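Local coordinates for 2-oxoadipate dioxygenase/decarboxylase (Pseudomonas putida, PDB 6W1G), which catalyses the iron(II)-dependent decarboxylation and hydroxylation of 2-oxoadipate to (R)-2-hydroxyglutarate, a step in D-lysine catabolism, at residues A[34-45]-A[229-240]. Residues are numbered along the deposited sequence; the frame is centred on the assembly and turned at random. Where two conformers were deposited one is given.
Sequences LLELVSEINQQV and PRTLDIDAIQLG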
ATOM      1  N   LEU A  34      -5.792  17.523  -1.139  1.00 13.51           N
ATOM      2  CA  LEU A  34      -6.124  16.241  -1.742  1.00 13.04           C
ATOM      3  C   LEU A  34      -7.180  15.484  -0.942  1.00 12.85           C
ATOM      4  O   LEU A  34      -8.114  14.900  -1.506  1.00 13.32           O
ATOM      5  CB  LEU A  34      -4.863  15.391  -1.879  1.00 13.24           C
ATOM      6  CG  LEU A  34      -5.091  14.000  -2.475  1.00 13.96           C
ATOM      7  CD1 LEU A  34      -5.538  14.066  -3.908  1.00 15.78           C
ATOM      8  CD2 LEU A  34      -3.820  13.194  -2.346  1.00 14.58           C
ATOM      9  N   LEU A  35      -7.038  15.448   0.373  1.00 13.51           N
ATOM     10  CA  LEU A  35      -8.019  14.739   1.182  1.00 13.74           C
ATOM     11  C   LEU A  35      -9.425  15.285   1.003  1.00 14.33           C
ATOM     12  O   LEU A  35     -10.405  14.522   0.990  1.00 14.01           O
ATOM     13  CB  LEU A  35      -7.676  14.753   2.662  1.00 13.28           C
ATOM     14  CG  LEU A  35      -6.429  14.010   3.094  1.00 14.76           C
ATOM     15  CD1 LEU A  35      -6.356  14.081   4.607  1.00 16.19           C
ATOM     16  CD2 LEU A  35      -6.381  12.644   2.611  1.00 17.44           C
ATOM     17  N   GLU A  36      -9.563  16.614   0.878  1.00 14.80           N
ATOM     18  CA  GLU A  36     -10.896  17.182   0.658  1.00 16.63           C
ATOM     19  C   GLU A  36     -11.461  16.727  -0.680  1.00 15.09           C
ATOM     20  O   GLU A  36     -12.642  16.396  -0.788  1.00 16.87           O
ATOM     21  CB  GLU A  36     -10.791  18.709   0.725  1.00 20.69           C
ATOM     22  CG  GLU A  36     -10.487  19.229   2.116  1.00 27.97           C
ATOM     23  CD  GLU A  36     -10.292  20.733   2.201  1.00 38.23           C
ATOM     24  OE1 GLU A  36     -10.038  21.373   1.160  1.00 40.61           O
ATOM     25  OE2 GLU A  36     -10.383  21.268   3.328  1.00 42.30           O
ATOM     26  N   LEU A  37     -10.615  16.673  -1.698  1.00 15.63           N
ATOM     27  CA  LEU A  37     -11.051  16.226  -3.013  1.00 15.77           C
ATOM     28  C   LEU A  37     -11.434  14.751  -2.988  1.00 13.86           C
ATOM     29  O   LEU A  37     -12.432  14.358  -3.574  1.00 14.69           O
ATOM     30  CB  LEU A  37      -9.930  16.491  -3.995  1.00 16.85           C
ATOM     31  CG  LEU A  37     -10.242  16.246  -5.461  1.00 20.19           C
ATOM     32  CD1 LEU A  37     -11.380  17.168  -5.970  1.00 23.48           C
ATOM     33  CD2 LEU A  37      -8.970  16.483  -6.244  1.00 21.90           C
ATOM     34  N   VAL A  38     -10.669  13.930  -2.275  1.00 12.61           N
ATOM     35  CA  VAL A  38     -10.964  12.500  -2.174  1.00 12.54           C
ATOM     36  C   VAL A  38     -12.316  12.278  -1.529  1.00 12.21           C
ATOM     37  O   VAL A  38     -13.117  11.449  -1.985  1.00 12.99           O
ATOM     38  CB  VAL A  38      -9.847  11.773  -1.414  1.00 12.38           C
ATOM     39  CG1 VAL A  38     -10.268  10.332  -1.071  1.00 14.46           C
ATOM     40  CG2 VAL A  38      -8.550  11.761  -2.226  1.00 13.91           C
ATOM     41  N   SER A  39     -12.590  13.010  -0.452  1.00 13.52           N
ATOM     42  CA  SER A  39     -13.868  12.838   0.220  1.00 15.35           C
ATOM     43  C   SER A  39     -15.024  13.180  -0.717  1.00 15.52           C
ATOM     44  O   SER A  39     -16.037  12.479  -0.755  1.00 16.30           O
ATOM     45  CB  SER A  39     -13.915  13.716   1.463  1.00 19.49           C
ATOM     46  OG  SER A  39     -15.162  13.594   2.109  1.00 26.64           O
ATOM     47  N   GLU A  40     -14.884  14.265  -1.477  1.00 17.34           N
ATOM     48  CA  GLU A  40     -15.945  14.661  -2.401  1.00 19.60           C
ATOM     49  C   GLU A  40     -16.136  13.633  -3.505  1.00 17.84           C
ATOM     50  O   GLU A  40     -17.274  13.257  -3.829  1.00 18.06           O
ATOM     51  CB  GLU A  40     -15.560  16.004  -3.017  1.00 24.50           C
ATOM     52  CG  GLU A  40     -16.575  16.616  -3.942  1.00 33.56           C
ATOM     53  CD  GLU A  40     -16.208  18.041  -4.360  1.00 41.79           C
ATOM     54  OE1 GLU A  40     -15.145  18.230  -4.987  1.00 43.50           O
ATOM     55  OE2 GLU A  40     -16.979  18.970  -4.049  1.00 47.93           O
ATOM     56  N   ILE A  41     -15.048  13.194  -4.124  1.00 15.67           N
ATOM     57  CA  ILE A  41     -15.144  12.180  -5.177  1.00 16.00           C
ATOM     58  C   ILE A  41     -15.786  10.893  -4.668  1.00 13.61           C
ATOM     59  O   ILE A  41     -16.642  10.290  -5.345  1.00 15.06           O
ATOM     60  CB  ILE A  41     -13.782  11.903  -5.821  1.00 16.89           C
ATOM     61  CG1 ILE A  41     -13.327  13.093  -6.662  1.00 26.07           C
ATOM     62  CG2 ILE A  41     -13.748  10.611  -6.634  1.00 17.77           C
ATOM     63  CD1 ILE A  41     -14.163  13.369  -7.867  1.00 32.05           C
ATOM     64  N   ASN A  42     -15.374  10.431  -3.476  1.00 14.03           N
ATOM     65  CA  ASN A  42     -15.874   9.162  -2.960  1.00 13.52           C
ATOM     66  C   ASN A  42     -17.359   9.260  -2.666  1.00 14.23           C
ATOM     67  O   ASN A  42     -18.115   8.340  -2.965  1.00 15.06           O
ATOM     68  CB  ASN A  42     -15.117   8.811  -1.699  1.00 13.23           C
ATOM     69  CG  ASN A  42     -13.685   8.354  -1.982  1.00 12.79           C
ATOM     70  OD1 ASN A  42     -13.252   8.297  -3.138  1.00 14.22           O
ATOM     71  ND2 ASN A  42     -12.964   8.005  -0.939  1.00 13.71           N
ATOM     72  N   GLN A  43     -17.793  10.401  -2.144  1.00 16.23           N
ATOM     73  CA  GLN A  43     -19.209  10.587  -1.886  1.00 17.66           C
ATOM     74  C   GLN A  43     -20.010  10.579  -3.175  1.00 17.51           C
ATOM     75  O   GLN A  43     -21.106  10.012  -3.229  1.00 17.77           O
ATOM     76  CB  GLN A  43     -19.396  11.918  -1.172  1.00 21.54           C
ATOM     77  CG  GLN A  43     -19.156  11.878   0.327  1.00 31.48           C
ATOM     78  CD  GLN A  43     -19.965  12.904   1.124  1.00 40.78           C
ATOM     79  OE1 GLN A  43     -20.642  13.777   0.570  1.00 42.84           O
ATOM     80  NE2 GLN A  43     -19.889  12.793   2.448  1.00 43.67           N
ATOM     81  N   GLN A  44     -19.495  11.226  -4.220  1.00 17.15           N
ATOM     82  CA  GLN A  44     -20.167  11.223  -5.514  1.00 17.80           C
ATOM     83  C   GLN A  44     -20.290   9.810  -6.065  1.00 16.32           C
ATOM     84  O   GLN A  44     -21.343   9.432  -6.573  1.00 17.13           O
ATOM     85  CB  GLN A  44     -19.386  12.102  -6.476  1.00 20.45           C
ATOM     86  CG  GLN A  44     -19.935  12.189  -7.912  1.00 25.78           C
ATOM     87  CD  GLN A  44     -19.248  13.269  -8.734  1.00 29.53           C
ATOM     88  OE1 GLN A  44     -19.907  14.092  -9.381  1.00 33.91           O
ATOM     89  NE2 GLN A  44     -17.918  13.264  -8.725  1.00 32.60           N
ATOM     90  N   VAL A  45     -19.224   9.009  -5.989  1.00 14.73           N
ATOM     91  CA  VAL A  45     -19.310   7.656  -6.523  1.00 15.43           C
ATOM     92  C   VAL A  45     -20.383   6.871  -5.787  1.00 15.93           C
ATOM     93  O   VAL A  45     -21.198   6.174  -6.398  1.00 16.27           O
ATOM     94  CB  VAL A  45     -17.950   6.942  -6.410  1.00 13.84           C
ATOM     95  CG1 VAL A  45     -18.147   5.462  -6.630  1.00 15.95           C
ATOM     96  CG2 VAL A  45     -16.914   7.541  -7.380  1.00 14.06           C
ATOM     97  N   PRO A 229      -3.947   8.558   0.120  1.00 10.24           N
ATOM     98  CA  PRO A 229      -5.330   8.192   0.429  1.00 10.69           C
ATOM     99  C   PRO A 229      -5.915   7.354  -0.687  1.00 10.57           C
ATOM    100  O   PRO A 229      -5.407   7.311  -1.807  1.00 11.75           O
ATOM    101  CB  PRO A 229      -6.046   9.541   0.529  1.00 12.13           C
ATOM    102  CG  PRO A 229      -5.315  10.405  -0.403  1.00 13.64           C
ATOM    103  CD  PRO A 229      -3.870   9.933  -0.440  1.00 11.66           C
ATOM    104  N   ARG A 230      -7.027   6.698  -0.367  1.00 11.02           N
ATOM    105  CA  ARG A 230      -7.740   5.832  -1.285  1.00 10.16           C
ATOM    106  C   ARG A 230      -8.979   6.530  -1.840  1.00 10.55           C
ATOM    107  O   ARG A 230      -9.851   6.974  -1.088  1.00 11.80           O
ATOM    108  CB  ARG A 230      -8.176   4.536  -0.588  1.00 11.08           C
ATOM    109  CG  ARG A 230      -8.975   3.625  -1.487  1.00 11.33           C
ATOM    110  CD  ARG A 230      -9.404   2.357  -0.761  1.00 10.72           C
ATOM    111  NE  ARG A 230     -10.263   1.565  -1.600  1.00 11.37           N
ATOM    112  CZ  ARG A 230     -10.920   0.465  -1.224  1.00 11.51           C
ATOM    113  NH1 ARG A 230     -10.827   0.012   0.026  1.00 11.15           N
ATOM    114  NH2 ARG A 230     -11.675  -0.181  -2.088  1.00 15.21           N
ATOM    115  N   THR A 231      -9.033   6.644  -3.167  1.00 10.12           N
ATOM    116  CA  THR A 231     -10.232   7.112  -3.833  1.00 10.82           C
ATOM    117  C   THR A 231     -10.949   5.963  -4.513  1.00 10.67           C
ATOM    118  O   THR A 231     -10.341   5.001  -4.957  1.00 11.18           O
ATOM    119  CB  THR A 231      -9.916   8.223  -4.854  1.00 12.82           C
ATOM    120  OG1 THR A 231     -11.121   8.742  -5.423  1.00 14.85           O
ATOM    121  CG2 THR A 231      -9.040   7.776  -5.987  1.00 14.58           C
ATOM    122  N   LEU A 232     -12.268   6.136  -4.652  1.00 11.23           N
ATOM    123  CA  LEU A 232     -13.078   5.200  -5.427  1.00 11.75           C
ATOM    124  C   LEU A 232     -13.023   5.464  -6.935  1.00 12.13           C
ATOM    125  O   LEU A 232     -13.520   4.666  -7.702  1.00 13.11           O
ATOM    126  CB  LEU A 232     -14.537   5.266  -4.963  1.00 11.76           C
ATOM    127  CG  LEU A 232     -14.753   4.855  -3.514  1.00 10.80           C
ATOM    128  CD1 LEU A 232     -16.233   4.991  -3.142  1.00 12.04           C
ATOM    129  CD2 LEU A 232     -14.248   3.450  -3.228  1.00 12.06           C
ATOM    130  N   ASP A 233     -12.445   6.576  -7.399  1.00 12.90           N
ATOM    131  CA  ASP A 233     -12.440   6.858  -8.847  1.00 12.80           C
ATOM    132  C   ASP A 233     -11.256   7.756  -9.193  1.00 13.62           C
ATOM    133  O   ASP A 233     -11.334   8.975  -9.075  1.00 13.51           O
ATOM    134  CB  ASP A 233     -13.764   7.489  -9.285  1.00 14.52           C
ATOM    135  CG  ASP A 233     -13.854   7.628 -10.786  1.00 15.69           C
ATOM    136  OD1 ASP A 233     -12.825   7.545 -11.494  1.00 14.91           O
ATOM    137  OD2 ASP A 233     -14.984   7.852 -11.307  1.00 17.44           O
ATOM    138  N   ILE A 234     -10.149   7.138  -9.611  1.00 12.80           N
ATOM    139  CA  ILE A 234      -8.952   7.914  -9.899  1.00 13.31           C
ATOM    140  C   ILE A 234      -9.129   8.757 -11.150  1.00 13.79           C
ATOM    141  O   ILE A 234      -8.487   9.796 -11.290  1.00 15.07           O
ATOM    142  CB  ILE A 234      -7.721   6.991  -9.970  1.00 13.54           C
ATOM    143  CG1 ILE A 234      -6.434   7.806  -9.802  1.00 13.74           C
ATOM    144  CG2 ILE A 234      -7.675   6.243 -11.273  1.00 15.37           C
ATOM    145  CD1 ILE A 234      -5.240   6.961  -9.626  1.00 15.69           C
ATOM    146  N   ASP A 235      -9.981   8.333 -12.090  1.00 14.20           N
ATOM    147  CA  ASP A 235     -10.188   9.187 -13.254  1.00 14.26           C
ATOM    148  C   ASP A 235     -10.860  10.486 -12.845  1.00 14.45           C
ATOM    149  O   ASP A 235     -10.506  11.569 -13.315  1.00 14.49           O
ATOM    150  CB  ASP A 235     -11.073   8.486 -14.278  1.00 15.77           C
ATOM    151  CG  ASP A 235     -10.431   7.248 -14.898  1.00 17.82           C
ATOM    152  OD1 ASP A 235      -9.231   7.258 -15.137  1.00 19.64           O
ATOM    153  OD2 ASP A 235     -11.144   6.263 -15.158  1.00 22.38           O
ATOM    154  N   ALA A 236     -11.849  10.387 -11.974  1.00 14.53           N
ATOM    155  CA  ALA A 236     -12.549  11.552 -11.479  1.00 15.39           C
ATOM    156  C   ALA A 236     -11.621  12.447 -10.683  1.00 15.02           C
ATOM    157  O   ALA A 236     -11.685  13.677 -10.798  1.00 16.67           O
ATOM    158  CB  ALA A 236     -13.764  11.142 -10.662  1.00 15.47           C
ATOM    159  N   ILE A 237     -10.760  11.868  -9.852  1.00 15.15           N
ATOM    160  CA  ILE A 237      -9.910  12.754  -9.081  0.55 15.24           C
ATOM    161  C   ILE A 237      -8.936  13.483 -10.012  1.00 14.75           C
ATOM    162  O   ILE A 237      -8.626  14.644  -9.784  1.00 14.56           O
ATOM    163  CB  ILE A 237      -9.241  12.016  -7.907  0.55 15.45           C
ATOM    164  CG1 ILE A 237      -8.980  13.041  -6.826  0.55 17.11           C
ATOM    165  CG2 ILE A 237      -8.077  11.250  -8.403  0.55 14.41           C
ATOM    166  CD1 ILE A 237      -8.819  12.428  -5.513  0.55 15.70           C
ATOM    167  N   GLN A 238      -8.421  12.807 -11.047  1.00 14.22           N
ATOM    168  CA  GLN A 238      -7.502  13.461 -11.983  0.60 15.83           C
ATOM    169  C   GLN A 238      -8.157  14.661 -12.649  1.00 15.12           C
ATOM    170  O   GLN A 238      -7.480  15.656 -12.903  1.00 17.12           O
ATOM    171  CB  GLN A 238      -7.008  12.490 -13.050  0.60 19.45           C
ATOM    172  CG  GLN A 238      -5.894  11.597 -12.599  0.60 19.80           C
ATOM    173  CD  GLN A 238      -5.265  10.863 -13.755  0.60 23.70           C
ATOM    174  OE1 GLN A 238      -5.895  10.020 -14.387  0.60 28.84           O
ATOM    175  NE2 GLN A 238      -4.026  11.199 -14.058  0.60 23.34           N
ATOM    176  N   LEU A 239      -9.462  14.586 -12.910  1.00 14.78           N
ATOM    177  CA  LEU A 239     -10.174  15.693 -13.507  1.00 15.42           C
ATOM    178  C   LEU A 239     -10.346  16.864 -12.542  1.00 16.88           C
ATOM    179  O   LEU A 239     -10.550  17.999 -12.981  1.00 17.44           O
ATOM    180  CB  LEU A 239     -11.555  15.319 -14.023  1.00 17.95           C
ATOM    181  CG  LEU A 239     -11.589  14.609 -15.337  1.00 19.55           C
ATOM    182  CD1 LEU A 239     -13.037  14.162 -15.629  1.00 19.60           C
ATOM    183  CD2 LEU A 239     -11.109  15.503 -16.470  1.00 17.46           C
ATOM    184  N   GLY A 240     -10.346  16.610 -11.247  1.00 17.93           N
ATOM    185  CA  GLY A 240     -10.437  17.675 -10.261  1.00 21.12           C
ATOM    186  C   GLY A 240      -9.116  18.255  -9.752  1.00 22.70           C
ATOM    187  O   GLY A 240      -9.148  19.371  -9.199  1.00 25.32           O
TER
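Asn42 reads the backbone of 230-232 with both ends of its amide. Asn42 OD1 accepts twice: from Leu232 N at 2.8 Å, which arrives well above the carbonyl plane in a nearly straight bond (168°), and from Thr231 OG1, closer to that plane. ND2 of Asn42 donates to Arg230 O at 3.3 Å, sitting on a lone pair in that carbonyl's plane, while Arg230 O lies in the amide plane of Asn42, so three bonds fix the flip of the group. A leucine in its place would probably leave Arg230 O, Leu232 N and the Thr231 hydroxyl without these partners and free the 230-232 loop to shift against the helix. Toward the N-terminal end of 34-45, the side chain of Ile237 is a knob in the hole formed by Leu34, Leu37, Val38 and Ile41. In the conformer given, its CG1 lies against Leu37 CD2 and its CD1 against Val38 CG2. CD1 of Ile41 meets Ala236 CB at 3.6 Å. Nearer the metal, Pro229 presses its ring on Leu34 CD2 and Leu35 CD2. In this member of the glyoxalase clan, helix 29-48 packs on the end of edge strand 226-229 of the five-stranded mixed sheet, loop 230-233 and short helix 234-240; the Pro229 side chain is about 9 Å from the bound nickel, and the strand opens with the metal ligand His226. Asp233 N-caps the short helix, OD1 accepting from Ala236 N, while its own N reaches Thr231 OG1 in an ST turn. Further out, Thr231 pairs its backbone with Glu296 of strand 288-298, and Arg230, whose CB points away from the helix, forms salt bridges with Glu68 and Glu61.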